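Local coordinates for hypothetical protein VC0802 (Vibrio cholerae, PDB 1ZVP) that is of unknown function but carries two ACT domains, a fold that often binds small regulatory ligands, and may have a role in transport, at the interface of chains A and B. Sequence-based numbering; all coordinates share one arbitrary frame. Chains: chain A/B, hypothetical protein VC0802.

The interface of chains A and B. Residues chain A 42-43, 105, 107, 112, 114; chain B 45, 47.
A:Ala43 and B:Phe45 pair as an antiparallel beta bridge between the two copies of strand 43-47, and just before it the carbonyl oxygen of A:Ile42 comes to 3.4 Å from the alpha carbon CA of B:Phe45. The side chain of B:Phe45, with 90 Å² of the residue hidden by chain A, has its CG swung opposite the backbone N (chi1 -158°), which sends the ring toward chain A, where it is sandwiched. One face lies on the imidazole of A:His112, nearly parallel at 6°, with 4.0 Å between the ring centroids; B:Phe45 CE2 stands over the middle of the imidazole. The opposite face receives the carbonyl oxygen of A:Ile42, set toward the rim. On that same side, beyond the rim, A:Ala43 CB meets CD1 of B:Phe45 and A:Ile42 runs alongside with its own CD1 near CZ. On the imidazole side, by the CD1 and CE1 rim, the CG2 methyl of A:Ile105 rests against CD1 of B:Phe45 at 3.4 Å. A:Phe114 comes from the opposite direction, its CE2 and CZ loosely approaching CE1 of B:Phe45 at 4.1 Å, roughly level with the B:Phe45 ring. B:Glu47 lays its CG 3.6 Å from CE1 of A:His112 and sets its carboxylate carbon CD at the imidazole edge, in the ring plane, with the carboxylate turned 80° to the ring; if ionised, it might polarise the imidazole. A weak hydrogen bond from ND1 of A:His112 to O of A:Ile105, 3.4 Å long, may bias the ring's rotation. The patch brings strand 43-47 of chain B against strands 103-106 and 111-116 of chain A, in the C-terminal ACT region of chain A; the two-fold repeat with the chains exchanged is compatible with a dimer, which the structure alone does not prove.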
# COMPACT_ATOMS: atom_id res chain seq x y z
N ILE A 42 9.17 9.11 -4.57
CA ILE A 42 9.19 8.43 -3.28
C ILE A 42 8.77 6.96 -3.41
O ILE A 42 9.18 6.11 -2.61
CB ILE A 42 8.35 9.18 -2.19
CG1 ILE A 42 8.76 8.75 -0.78
CG2 ILE A 42 6.84 9.02 -2.43
CD1 ILE A 42 8.06 9.50 0.33
N ALA A 43 7.96 6.68 -4.43
CA ALA A 43 7.38 5.37 -4.66
C ALA A 43 7.16 5.10 -6.14
O ALA A 43 6.97 6.00 -6.94
CB ALA A 43 6.07 5.21 -3.89
N ILE A 105 0.88 2.21 0.72
CA ILE A 105 2.04 1.58 0.09
C ILE A 105 2.86 0.95 1.19
O ILE A 105 3.40 1.65 2.04
CB ILE A 105 2.89 2.57 -0.76
CG1 ILE A 105 2.03 3.15 -1.90
CG2 ILE A 105 4.14 1.87 -1.30
CD1 ILE A 105 2.71 4.16 -2.82
N GLY A 107 6.03 -0.37 2.66
CA GLY A 107 7.49 -0.36 2.50
C GLY A 107 8.05 -1.54 3.26
O GLY A 107 7.30 -2.31 3.87
N HIS A 112 2.88 2.99 4.65
CA HIS A 112 2.83 4.40 4.35
C HIS A 112 1.46 4.70 3.78
O HIS A 112 1.04 4.07 2.82
CB HIS A 112 3.94 4.76 3.37
CG HIS A 112 5.30 4.45 3.88
ND1 HIS A 112 5.99 3.31 3.53
CD2 HIS A 112 6.09 5.10 4.76
CE1 HIS A 112 7.15 3.28 4.15
NE2 HIS A 112 7.24 4.36 4.90
N PHE A 114 -1.23 7.36 2.10
CA PHE A 114 -1.48 8.62 1.42
C PHE A 114 -2.94 9.03 1.57
O PHE A 114 -3.86 8.33 1.13
CB PHE A 114 -1.02 8.54 -0.04
CG PHE A 114 0.48 8.37 -0.18
CD1 PHE A 114 1.29 9.47 -0.42
CD2 PHE A 114 1.07 7.11 -0.05
CE1 PHE A 114 2.67 9.32 -0.54
CE2 PHE A 114 2.43 6.94 -0.15
CZ PHE A 114 3.24 8.05 -0.40
N PHE B 45 10.05 1.80 -2.78
CA PHE B 45 9.73 2.86 -1.83
C PHE B 45 10.97 3.39 -1.16
O PHE B 45 11.75 2.64 -0.56
CB PHE B 45 8.68 2.44 -0.78
CG PHE B 45 7.96 3.61 -0.15
CD1 PHE B 45 6.68 3.96 -0.56
CD2 PHE B 45 8.59 4.40 0.81
CE1 PHE B 45 6.04 5.06 0.00
CE2 PHE B 45 7.97 5.51 1.36
CZ PHE B 45 6.68 5.84 0.95
N GLU B 47 12.21 4.81 1.80
CA GLU B 47 12.00 5.03 3.22
C GLU B 47 13.25 5.74 3.77
O GLU B 47 14.36 5.52 3.26
CB GLU B 47 11.81 3.70 3.96
CG GLU B 47 10.64 2.83 3.51
CD GLU B 47 10.38 1.65 4.45
OE1 GLU B 47 11.27 0.79 4.62
OE2 GLU B 47 9.27 1.58 5.01